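Local coordinates for DUF917 domain-containing protein (PDB 2O3I) that is of unknown function but belongs to the S-Me-THD-like (DUF917) family and is found here as an assembly of two chains, at residues M28-H33 and D72-V77; L126-A131 and G224-A229; P152-F157 and L168-P173; S301-D306 and L380-P385. The protein carries 2 engineered substitutions. All blocks are in the same frame, centred on the assembly; numbering follows the deposited sequence.

Contact 1: residues M28-H33 and D72-V77; sequences MISARH and DAINQV
His33 turns the edge of its imidazole toward the main chain of Asn75, with ND1 2.8 Å from Asn75 O. The oxygen lies near the ring plane but is displaced toward CE1, as the 3.0 Å between His33 CE1 and Asn75 O confirms. The N-H...O angle of 120° therefore marks a weak hydrogen bond in spite of its short length. With chi1 at -80°, CG stands beside the backbone N of His33 and anti to its carbonyl carbon. One face of the ring is backed by Ile29 O from the preceding helical turn, while His33 CB rests 3.6 Å from Val77 O.

The amide of Asn75 approaches the same helix one turn earlier. Its OD1 lies 3.4 Å from Ser30 CB and also touches Ile29 CB, whose side chain the asparagine crosses obliquely. Ser30 N is close to OD1 too, but the angle is too poor for a bond. Both polar atoms instead pair with Thr27 OG1, just before the segment. Ile74 CG2 also packs against Ser30, 4.1 Å from its CB, and Leu112 of helix 111-124 touches both residues.

Segment 72-77 is shaped by a type I beta turn from Ile74 to Val77, with Val77 N bonded to Ile74 O at 3.2 Å. Helix 28-35 thus lies against the type I turn that follows short helix 71-74, both within the part of the sequence assigned to the S-Me-THD-like N-terminal domain.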
loop_
_atom_site.group_PDB
_atom_site.type_symbol
_atom_site.label_atom_id
_atom_site.label_comp_id
_atom_site.label_asym_id
_atom_site.label_seq_id
_atom_site.Cartn_x
_atom_site.Cartn_y
_atom_site.Cartn_z
HETATM N N MSE A 28 -11.739 24.786 6.370
HETATM C CA MSE A 28 -13.128 25.099 6.649
HETATM C C MSE A 28 -13.856 25.031 5.313
HETATM O O MSE A 28 -15.050 24.741 5.246
HETATM C CB MSE A 28 -13.244 26.503 7.244
HETATM C CG MSE A 28 -12.715 26.615 8.660
HETATM SE SE MSE A 28 -12.544 28.453 9.238
HETATM C CE MSE A 28 -14.389 28.850 9.636
ATOM N N ILE A 29 -13.112 25.288 4.245
ATOM C CA ILE A 29 -13.665 25.258 2.901
ATOM C C ILE A 29 -14.303 23.906 2.607
ATOM O O ILE A 29 -15.468 23.830 2.219
ATOM C CB ILE A 29 -12.570 25.542 1.870
ATOM C CG1 ILE A 29 -11.873 26.864 2.227
ATOM C CG2 ILE A 29 -13.178 25.574 0.469
ATOM C CD1 ILE A 29 -10.658 27.209 1.374
ATOM N N SER A 30 -13.541 22.834 2.803
ATOM C CA SER A 30 -14.059 21.497 2.552
ATOM C C SER A 30 -15.077 21.109 3.621
ATOM O O SER A 30 -15.980 20.326 3.363
ATOM C CB SER A 30 -12.919 20.468 2.504
ATOM O OG SER A 30 -12.383 20.208 3.789
ATOM N N ALA A 31 -14.932 21.655 4.824
ATOM C CA ALA A 31 -15.871 21.352 5.898
ATOM C C ALA A 31 -17.226 21.976 5.569
ATOM O O ALA A 31 -18.268 21.364 5.798
ATOM C CB ALA A 31 -15.357 21.886 7.228
ATOM N N ARG A 32 -17.200 23.192 5.027
ATOM C CA ARG A 32 -18.419 23.906 4.656
ATOM C C ARG A 32 -19.081 23.255 3.452
ATOM O O ARG A 32 -20.306 23.200 3.361
ATOM C CB ARG A 32 -18.111 25.385 4.368
ATOM C CG ARG A 32 -18.001 26.243 5.640
ATOM C CD ARG A 32 -17.433 27.636 5.383
ATOM N NE ARG A 32 -17.370 28.436 6.608
ATOM C CZ ARG A 32 -16.632 29.537 6.756
ATOM N NH1 ARG A 32 -15.888 29.979 5.753
ATOM N NH2 ARG A 32 -16.623 30.189 7.913
ATOM N N HIS A 33 -18.269 22.757 2.531
ATOM C CA HIS A 33 -18.787 22.086 1.352
ATOM C C HIS A 33 -19.630 20.884 1.754
ATOM O O HIS A 33 -20.677 20.618 1.159
ATOM C CB HIS A 33 -17.635 21.616 0.465
ATOM C CG HIS A 33 -17.046 22.696 -0.386
ATOM N ND1 HIS A 33 -15.816 22.573 -0.995
ATOM C CD2 HIS A 33 -17.523 23.914 -0.737
ATOM C CE1 HIS A 33 -15.558 23.672 -1.683
ATOM N NE2 HIS A 33 -16.577 24.501 -1.544
ATOM N N ASP A 72 -6.581 19.260 -1.989
ATOM C CA ASP A 72 -7.065 19.662 -3.310
ATOM C C ASP A 72 -8.255 18.810 -3.749
ATOM O O ASP A 72 -9.245 19.323 -4.283
ATOM C CB ASP A 72 -5.937 19.543 -4.342
ATOM C CG ASP A 72 -4.944 20.692 -4.260
ATOM O OD1 ASP A 72 -4.585 21.092 -3.131
ATOM O OD2 ASP A 72 -4.515 21.189 -5.324
ATOM N N ALA A 73 -8.147 17.505 -3.515
ATOM C CA ALA A 73 -9.199 16.568 -3.882
ATOM C C ALA A 73 -10.358 16.625 -2.894
ATOM O O ALA A 73 -11.524 16.565 -3.283
ATOM C CB ALA A 73 -8.633 15.151 -3.948
ATOM N N ILE A 74 -10.035 16.754 -1.613
ATOM C CA ILE A 74 -11.060 16.808 -0.580
ATOM C C ILE A 74 -11.921 18.075 -0.667
ATOM O O ILE A 74 -13.098 18.054 -0.300
ATOM C CB ILE A 74 -10.414 16.665 0.822
ATOM C CG1 ILE A 74 -9.651 15.334 0.889
ATOM C CG2 ILE A 74 -11.481 16.694 1.907
ATOM C CD1 ILE A 74 -8.845 15.118 2.153
ATOM N N ASN A 75 -11.350 19.168 -1.170
ATOM C CA ASN A 75 -12.098 20.419 -1.308
ATOM C C ASN A 75 -13.190 20.319 -2.370
ATOM O O ASN A 75 -13.970 21.249 -2.546
ATOM C CB ASN A 75 -11.170 21.586 -1.681
ATOM C CG ASN A 75 -10.426 22.161 -0.484
ATOM O OD1 ASN A 75 -11.028 22.494 0.536
ATOM N ND2 ASN A 75 -9.113 22.293 -0.613
ATOM N N GLN A 76 -13.248 19.193 -3.072
ATOM C CA GLN A 76 -14.237 19.008 -4.129
ATOM C C GLN A 76 -15.410 18.131 -3.709
ATOM O O GLN A 76 -16.436 18.077 -4.387
ATOM C CB GLN A 76 -13.565 18.394 -5.358
ATOM C CG GLN A 76 -12.414 19.219 -5.919
ATOM C CD GLN A 76 -11.719 18.524 -7.078
ATOM O OE1 GLN A 76 -12.365 18.122 -8.051
ATOM N NE2 GLN A 76 -10.395 18.381 -6.983
ATOM N N VAL A 77 -15.255 17.447 -2.583
ATOM C CA VAL A 77 -16.288 16.560 -2.076
ATOM C C VAL A 77 -17.534 17.310 -1.611
ATOM O O VAL A 77 -17.438 18.393 -1.039
ATOM C CB VAL A 77 -15.740 15.715 -0.916
ATOM C CG1 VAL A 77 -16.803 14.772 -0.411
ATOM C CG2 VAL A 77 -14.524 14.934 -1.385
#

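Contact 2: residues L126-A131 and G224-A229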
loop_
_atom_site.group_PDB
_atom_site.type_symbol
_atom_site.label_atom_id
_atom_site.label_comp_id
_atom_site.label_asym_id
_atom_site.label_seq_id
_atom_site.Cartn_x
_atom_site.Cartn_y
_atom_site.Cartn_z
ATOM N N LEU A 126 -25.538 6.281 14.050
ATOM C CA LEU A 126 -24.615 6.085 15.163
ATOM C C LEU A 126 -24.516 7.359 15.984
ATOM O O LEU A 126 -25.131 8.372 15.662
ATOM C CB LEU A 126 -23.222 5.725 14.640
ATOM C CG LEU A 126 -23.143 4.656 13.542
ATOM C CD1 LEU A 126 -21.718 4.571 13.025
ATOM C CD2 LEU A 126 -23.595 3.309 14.082
ATOM N N ALA A 127 -23.741 7.301 17.057
ATOM C CA ALA A 127 -23.533 8.469 17.892
ATOM C C ALA A 127 -22.048 8.828 17.824
ATOM O O ALA A 127 -21.185 7.947 17.786
ATOM C CB ALA A 127 -23.949 8.178 19.336
ATOM N N VAL A 128 -21.759 10.123 17.780
ATOM C CA VAL A 128 -20.380 10.598 17.728
ATOM C C VAL A 128 -19.938 10.881 19.160
ATOM O O VAL A 128 -20.701 11.427 19.956
ATOM C CB VAL A 128 -20.274 11.883 16.869
ATOM C CG1 VAL A 128 -21.267 12.917 17.365
ATOM C CG2 VAL A 128 -18.852 12.437 16.919
ATOM N N VAL A 129 -18.715 10.488 19.497
ATOM C CA VAL A 129 -18.203 10.701 20.845
ATOM C C VAL A 129 -17.663 12.120 21.007
ATOM O O VAL A 129 -16.991 12.630 20.118
ATOM C CB VAL A 129 -17.097 9.676 21.160
ATOM C CG1 VAL A 129 -16.522 9.922 22.551
ATOM C CG2 VAL A 129 -17.672 8.267 21.055
ATOM N N ASP A 130 -17.973 12.760 22.134
ATOM C CA ASP A 130 -17.509 14.123 22.394
ATOM C C ASP A 130 -16.078 14.005 22.866
ATOM O O ASP A 130 -15.795 14.071 24.065
ATOM C CB ASP A 130 -18.381 14.803 23.469
ATOM C CG ASP A 130 -18.069 16.297 23.631
ATOM O OD1 ASP A 130 -17.249 16.835 22.858
ATOM O OD2 ASP A 130 -18.649 16.944 24.531
ATOM N N ALA A 131 -15.177 13.821 21.903
ATOM C CA ALA A 131 -13.761 13.652 22.176
ATOM C C ALA A 131 -13.019 13.416 20.877
ATOM O O ALA A 131 -13.628 13.340 19.812
ATOM C CB ALA A 131 -13.554 12.447 23.092
ATOM N N GLY A 224 -14.529 16.147 25.700
ATOM C CA GLY A 224 -15.317 17.363 25.568
ATOM C C GLY A 224 -14.780 18.295 24.503
ATOM O O GLY A 224 -15.101 19.477 24.485
ATOM N N THR A 225 -13.977 17.749 23.596
ATOM C CA THR A 225 -13.369 18.541 22.532
ATOM C C THR A 225 -14.357 19.001 21.472
ATOM O O THR A 225 -14.179 20.061 20.868
ATOM C CB THR A 225 -12.251 17.751 21.850
ATOM O OG1 THR A 225 -12.792 16.547 21.286
ATOM C CG2 THR A 225 -11.164 17.403 22.863
ATOM N N LEU A 226 -15.401 18.215 21.236
ATOM C CA LEU A 226 -16.381 18.611 20.243
ATOM C C LEU A 226 -17.228 19.757 20.804
ATOM O O LEU A 226 -17.407 20.783 20.139
ATOM C CB LEU A 226 -17.263 17.419 19.845
ATOM C CG LEU A 226 -18.141 17.617 18.600
ATOM C CD1 LEU A 226 -18.498 16.269 18.015
ATOM C CD2 LEU A 226 -19.392 18.421 18.945
ATOM N N SER A 227 -17.731 19.600 22.025
ATOM C CA SER A 227 -18.555 20.644 22.624
ATOM C C SER A 227 -17.821 21.980 22.832
ATOM O O SER A 227 -18.392 23.052 22.602
ATOM C CB SER A 227 -19.165 20.149 23.941
ATOM O OG SER A 227 -18.207 19.511 24.756
ATOM N N ARG A 228 -16.562 21.936 23.255
ATOM C CA ARG A 228 -15.837 23.185 23.440
ATOM C C ARG A 228 -15.604 23.841 22.069
ATOM O O ARG A 228 -15.569 25.061 21.953
ATOM C CB ARG A 228 -14.503 22.951 24.155
ATOM C CG ARG A 228 -13.497 22.222 23.330
ATOM C CD ARG A 228 -12.078 22.488 23.799
ATOM N NE ARG A 228 -11.164 22.063 22.749
ATOM C CZ ARG A 228 -9.899 21.720 22.937
ATOM N NH1 ARG A 228 -9.372 21.754 24.150
ATOM N NH2 ARG A 228 -9.175 21.315 21.904
ATOM N N ALA A 229 -15.450 23.031 21.030
ATOM C CA ALA A 229 -15.259 23.579 19.690
ATOM C C ALA A 229 -16.532 24.315 19.281
ATOM O O ALA A 229 -16.469 25.375 18.657
ATOM C CB ALA A 229 -14.959 22.467 18.694
#
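The first turn of helix 225-237 receives the carboxylate of Asp130, a residue just past strand 127-129 and the centre of an inverse gamma turn. With chi1 at -172°, CG is anti to the backbone N of Asp130. OD1 accepts the N-H of Ser227 at 2.9 Å (158°), from the syn side and 31° out of the carboxylate plane. It also takes a weak bond from Leu226 N. The other oxygen, OD2, uses its syn lone pair for Ser227 OG, 2.6 Å away. Three donors from two consecutive residues thus fix the rotation of this buried group.

The backbone adds a fourth link, Gly224 N to Asp130 O at 2.9 Å, made from the N-cap position. Next to the polar cluster, Val128 and Leu226 meet tip to tip, CG2 to CD1 at 4.0 Å. Thr225 OG1 sits against the backbone of Ala131 and is hydrogen-bonded to Asp132.

Strand 127-129 runs between strands 49-52 and 101-105, bonded to both through its main chain. Helix 111-124 packs on the contact through Phe114, which touches Thr225 and Leu226, and Ala117, which touches Val128.

Contact 3: residues P152-F157 and L168-P173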
loop_
_atom_site.group_PDB
_atom_site.type_symbol
_atom_site.label_atom_id
_atom_site.label_comp_id
_atom_site.label_asym_id
_atom_site.label_seq_id
_atom_site.Cartn_x
_atom_site.Cartn_y
_atom_site.Cartn_z
ATOM N N PRO A 152 -5.284 -1.633 18.629
ATOM C CA PRO A 152 -4.818 -2.151 17.340
ATOM C C PRO A 152 -5.244 -1.193 16.237
ATOM O O PRO A 152 -6.409 -0.823 16.155
ATOM C CB PRO A 152 -5.506 -3.511 17.243
ATOM C CG PRO A 152 -5.547 -3.950 18.675
ATOM C CD PRO A 152 -5.996 -2.678 19.389
ATOM N N PRO A 153 -4.294 -0.760 15.395
ATOM C CA PRO A 153 -4.596 0.167 14.299
ATOM C C PRO A 153 -5.311 -0.460 13.109
ATOM O O PRO A 153 -5.966 0.242 12.335
ATOM C CB PRO A 153 -3.216 0.708 13.923
ATOM C CG PRO A 153 -2.332 -0.474 14.154
ATOM C CD PRO A 153 -2.840 -0.993 15.496
ATOM N N THR A 154 -5.178 -1.775 12.955
ATOM C CA THR A 154 -5.821 -2.472 11.846
ATOM C C THR A 154 -6.697 -3.581 12.411
ATOM O O THR A 154 -6.513 -4.007 13.544
ATOM C CB THR A 154 -4.789 -3.104 10.894
ATOM O OG1 THR A 154 -4.136 -4.188 11.558
ATOM C CG2 THR A 154 -3.751 -2.085 10.473
ATOM N N PRO A 155 -7.658 -4.076 11.623
ATOM C CA PRO A 155 -8.004 -3.705 10.251
ATOM C C PRO A 155 -8.280 -2.222 10.039
ATOM O O PRO A 155 -8.967 -1.581 10.841
ATOM C CB PRO A 155 -9.244 -4.548 9.973
ATOM C CG PRO A 155 -9.055 -5.742 10.841
ATOM C CD PRO A 155 -8.569 -5.118 12.120
ATOM N N ALA A 156 -7.735 -1.683 8.951
ATOM C CA ALA A 156 -7.947 -0.284 8.597
ATOM C C ALA A 156 -8.730 -0.312 7.281
ATOM O O ALA A 156 -8.462 -1.145 6.413
ATOM C CB ALA A 156 -6.620 0.422 8.407
ATOM N N PHE A 157 -9.701 0.580 7.132
ATOM C CA PHE A 157 -10.491 0.589 5.912
ATOM C C PHE A 157 -10.393 1.921 5.173
ATOM O O PHE A 157 -10.630 2.976 5.752
ATOM C CB PHE A 157 -11.962 0.289 6.239
ATOM C CG PHE A 157 -12.179 -1.018 6.970
ATOM C CD1 PHE A 157 -12.077 -2.240 6.300
ATOM C CD2 PHE A 157 -12.463 -1.026 8.330
ATOM C CE1 PHE A 157 -12.256 -3.458 6.982
ATOM C CE2 PHE A 157 -12.641 -2.229 9.022
ATOM C CZ PHE A 157 -12.537 -3.450 8.345
ATOM N N LEU A 168 -6.657 -2.951 5.103
ATOM C CA LEU A 168 -5.243 -3.122 5.370
ATOM C C LEU A 168 -5.016 -3.657 6.778
ATOM O O LEU A 168 -5.544 -3.120 7.748
ATOM C CB LEU A 168 -4.525 -1.783 5.179
ATOM C CG LEU A 168 -2.999 -1.710 5.053
ATOM C CD1 LEU A 168 -2.362 -1.863 6.401
ATOM C CD2 LEU A 168 -2.496 -2.762 4.080
ATOM N N GLY A 169 -4.244 -4.735 6.873
ATOM C CA GLY A 169 -3.927 -5.329 8.160
ATOM C C GLY A 169 -2.421 -5.331 8.332
ATOM O O GLY A 169 -1.696 -5.661 7.395
ATOM N N VAL A 170 -1.939 -4.944 9.509
ATOM C CA VAL A 170 -0.501 -4.922 9.769
ATOM C C VAL A 170 -0.111 -5.598 11.079
ATOM O O VAL A 170 -0.645 -5.286 12.147
ATOM C CB VAL A 170 0.064 -3.479 9.804
ATOM C CG1 VAL A 170 1.531 -3.505 10.210
ATOM C CG2 VAL A 170 -0.076 -2.826 8.440
ATOM N N ARG A 171 0.837 -6.524 10.977
ATOM C CA ARG A 171 1.368 -7.240 12.128
ATOM C C ARG A 171 2.878 -6.996 12.141
ATOM O O ARG A 171 3.605 -7.439 11.248
ATOM C CB ARG A 171 1.067 -8.744 12.023
HETATM N N MSE A 172 3.336 -6.263 13.149
HETATM C CA MSE A 172 4.750 -5.950 13.289
HETATM C C MSE A 172 5.509 -7.169 13.790
HETATM O O MSE A 172 4.946 -8.032 14.463
HETATM C CB MSE A 172 4.945 -4.810 14.291
HETATM C CG MSE A 172 4.352 -3.487 13.873
HETATM SE SE MSE A 172 5.222 -2.781 12.310
HETATM C CE MSE A 172 6.839 -2.103 13.135
ATOM N N PRO A 173 6.798 -7.268 13.448
ATOM C CA PRO A 173 7.554 -8.425 13.930
ATOM C C PRO A 173 7.989 -8.096 15.362
ATOM O O PRO A 173 7.964 -6.932 15.768
ATOM C CB PRO A 173 8.729 -8.486 12.961
ATOM C CG PRO A 173 9.002 -7.039 12.699
ATOM C CD PRO A 173 7.602 -6.460 12.513
HETATM O O HOH W 1 -3.150 -4.073 13.936
#
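Thr154 OG1 is gripped by Val170 N and by a water. The N-H of Val170 points at it almost straight, 3.1 Å between Val170 N and Thr154 OG1 with an angle of 171°. The water lies 2.6 Å from OG1 and gives a weak bond to Val170 O, so the hydroxyl reaches both polar backbone atoms of Val170, one directly and one through solvent. A chi1 of 69°, with OG1 between the backbone N and carbonyl carbon of Thr154, directs the hydroxyl to Val170 N.

The rest of the threonine lies close over the opposite strand. Its CB is 3.2 Å from Leu168 O, and its CG2 packs near Val170 CB. Two residues on, Ala156 and Leu168 form an antiparallel hydrogen-bonded pair, with N to O distances of 2.9 Å in both directions. A regular continuation of this ladder would bring the main-chain O of Thr154 to Val170 N; here the side-chain hydroxyl takes that N-H instead. The departure coincides with the cis peptide bond before Pro155. Pro155 still directs a CA-H...O contact to Leu168 O, at 3.6 Å from CA and 145° at the hydrogen.

The two segments belong to the beta hairpin of strands 156-159 and 165-171. Strand 203-211 flanks the first of these, with Phe157 bonded to Ala207, and helix 183-194 packs on Thr154 through Val187. Strand 165-171 is the outermost of the sheet within the chain, yet Leu168 to Arg171 pair antiparallel with a strand of the second subunit, so the sheet continues across the interface.

Contact 4: residues S301-D306 and L380-P385; sequences SLLAWD and LGYLGP
Leu380 sets its CD2 methyl against two consecutive leucines of a classic beta bulge, Leu302 and Leu303, in strand 301-306 of the antiparallel sheet of the C-terminal S-Me-THD-like region. Leu302 CD1 is 3.7 Å from Leu380 CD2, the two side chains crossing at about a right angle. Leu303 CD1 comes to 3.8 Å of the same Leu380 methyl, on a more slanted approach. The other branch of Leu303 reaches further along the loop, CD2 lying 3.6 Å from Tyr382 CB. Trp305 adds only a marginal touch, CZ2 to Tyr382 CD2 at 4.5 Å. No hydrogen bond crosses; the contact is apolar throughout.

Two backbone features set these side chains. On the strand, Leu302 and Leu303 both face Leu296 of strand 292-297, which explains how neighbouring residues can both point to the loop. On the other side, a Schellman motif ends helix 367-379, with Gly381 at C-prime, Tyr382 N bonded to Leu377 O and Gly381 N to Ala378 O. Leu377 of that helix also packs on both bulge leucines, while Pro312 touches Trp305 and Tyr382.

Beyond the leucines the phenol is held by its own loop. Gly384 N sits over the centre of one face of the Tyr382 ring, and Tyr382 OH donates in plane to a lone pair of Pro385 O at 2.7 Å.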
loop_
_atom_site.group_PDB
_atom_site.type_symbol
_atom_site.label_atom_id
_atom_site.label_comp_id
_atom_site.label_asym_id
_atom_site.label_seq_id
_atom_site.Cartn_x
_atom_site.Cartn_y
_atom_site.Cartn_z
ATOM N N SER A 301 0.527 23.601 12.370
ATOM C CA SER A 301 1.614 24.477 12.758
ATOM C C SER A 301 2.322 23.746 13.897
ATOM O O SER A 301 1.674 23.246 14.813
ATOM C CB SER A 301 1.065 25.823 13.225
ATOM O OG SER A 301 0.445 26.491 12.141
ATOM N N LEU A 302 3.647 23.682 13.835
ATOM C CA LEU A 302 4.420 22.966 14.839
ATOM C C LEU A 302 5.415 23.820 15.627
ATOM O O LEU A 302 5.754 23.496 16.765
ATOM C CB LEU A 302 5.152 21.807 14.158
ATOM C CG LEU A 302 4.221 20.811 13.458
ATOM C CD1 LEU A 302 5.019 19.928 12.513
ATOM C CD2 LEU A 302 3.486 19.972 14.501
ATOM N N LEU A 303 5.889 24.899 15.017
ATOM C CA LEU A 303 6.827 25.790 15.679
ATOM C C LEU A 303 6.585 27.247 15.309
ATOM O O LEU A 303 6.061 27.553 14.235
ATOM C CB LEU A 303 8.267 25.439 15.308
ATOM C CG LEU A 303 8.801 24.031 15.551
ATOM C CD1 LEU A 303 8.441 23.128 14.380
ATOM C CD2 LEU A 303 10.314 24.106 15.705
ATOM N N ALA A 304 6.975 28.137 16.215
ATOM C CA ALA A 304 6.857 29.573 16.014
ATOM C C ALA A 304 8.213 30.168 16.391
ATOM O O ALA A 304 8.683 30.002 17.521
ATOM C CB ALA A 304 5.751 30.152 16.896
ATOM N N TRP A 305 8.841 30.849 15.438
ATOM C CA TRP A 305 10.152 31.444 15.660
ATOM C C TRP A 305 10.187 32.959 15.574
ATOM O O TRP A 305 9.641 33.552 14.643
ATOM C CB TRP A 305 11.173 30.914 14.646
ATOM C CG TRP A 305 11.712 29.538 14.904
ATOM C CD1 TRP A 305 11.279 28.363 14.348
ATOM C CD2 TRP A 305 12.816 29.199 15.750
ATOM N NE1 TRP A 305 12.051 27.316 14.796
ATOM C CE2 TRP A 305 13.001 27.801 15.658
ATOM C CE3 TRP A 305 13.672 29.941 16.578
ATOM C CZ2 TRP A 305 14.007 27.130 16.364
ATOM C CZ3 TRP A 305 14.671 29.275 17.278
ATOM C CH2 TRP A 305 14.829 27.883 17.166
ATOM N N ASP A 306 10.842 33.574 16.553
ATOM C CA ASP A 306 11.032 35.017 16.574
ATOM C C ASP A 306 12.484 35.193 16.134
ATOM O O ASP A 306 13.395 34.676 16.777
ATOM C CB ASP A 306 10.853 35.587 17.985
ATOM C CG ASP A 306 11.082 37.094 18.037
ATOM O OD1 ASP A 306 12.136 37.561 17.551
ATOM O OD2 ASP A 306 10.208 37.813 18.569
ATOM N N LEU A 380 12.015 18.461 11.751
ATOM C CA LEU A 380 11.916 19.858 11.354
ATOM C C LEU A 380 13.045 20.701 11.943
ATOM O O LEU A 380 12.945 21.929 12.015
ATOM C CB LEU A 380 10.564 20.448 11.766
ATOM C CG LEU A 380 9.365 20.131 10.870
ATOM C CD1 LEU A 380 8.896 18.699 11.089
ATOM C CD2 LEU A 380 8.248 21.110 11.189
ATOM N N GLY A 381 14.110 20.039 12.382
ATOM C CA GLY A 381 15.249 20.763 12.918
ATOM C C GLY A 381 15.289 21.151 14.389
ATOM O O GLY A 381 16.338 21.594 14.864
ATOM N N TYR A 382 14.183 21.024 15.118
ATOM C CA TYR A 382 14.212 21.376 16.537
ATOM C C TYR A 382 14.487 20.141 17.370
ATOM O O TYR A 382 13.689 19.209 17.392
ATOM C CB TYR A 382 12.896 22.008 17.000
ATOM C CG TYR A 382 12.902 22.352 18.477
ATOM C CD1 TYR A 382 12.294 21.519 19.421
ATOM C CD2 TYR A 382 13.571 23.485 18.937
ATOM C CE1 TYR A 382 12.359 21.814 20.791
ATOM C CE2 TYR A 382 13.642 23.786 20.290
ATOM C CZ TYR A 382 13.038 22.953 21.213
ATOM O OH TYR A 382 13.117 23.271 22.549
ATOM N N LEU A 383 15.620 20.139 18.062
ATOM C CA LEU A 383 15.987 19.003 18.885
ATOM C C LEU A 383 16.118 19.365 20.363
ATOM O O LEU A 383 16.766 18.658 21.130
ATOM C CB LEU A 383 17.285 18.377 18.360
ATOM C CG LEU A 383 17.209 17.738 16.965
ATOM C CD1 LEU A 383 17.236 18.813 15.893
ATOM C CD2 LEU A 383 18.376 16.786 16.773
ATOM N N GLY A 384 15.488 20.466 20.755
ATOM C CA GLY A 384 15.527 20.891 22.144
ATOM C C GLY A 384 14.446 20.195 22.958
ATOM O O GLY A 384 13.803 19.274 22.467
ATOM N N PRO A 385 14.213 20.609 24.207
ATOM C CA PRO A 385 13.175 19.939 24.989
ATOM C C PRO A 385 11.820 20.599 24.787
ATOM O O PRO A 385 11.727 21.654 24.170
ATOM C CB PRO A 385 13.679 20.106 26.413
ATOM C CG PRO A 385 14.221 21.513 26.374
ATOM C CD PRO A 385 14.988 21.540 25.052
#

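From the N terminus, contact 1 closes first, joining helix 28-35 to the turn after helix 71-74 across a 38-residue loop that includes two strands. Contact 2 opens next at 126-131 and closes only at 224-229, linking the N-terminal S-Me-THD-like region to the C-terminal one. Contact 3 falls wholly within that span: its hairpin closes over ten residues at the 165-171 edge of the same mixed sheet and leads to the second subunit. Contact 4 follows in series, tying the antiparallel sheet to the loop after helix 367-379. None cross and none touch; the centres of contacts 2 and 4 lie about 30 Å apart, on opposite sides of the chain's centre.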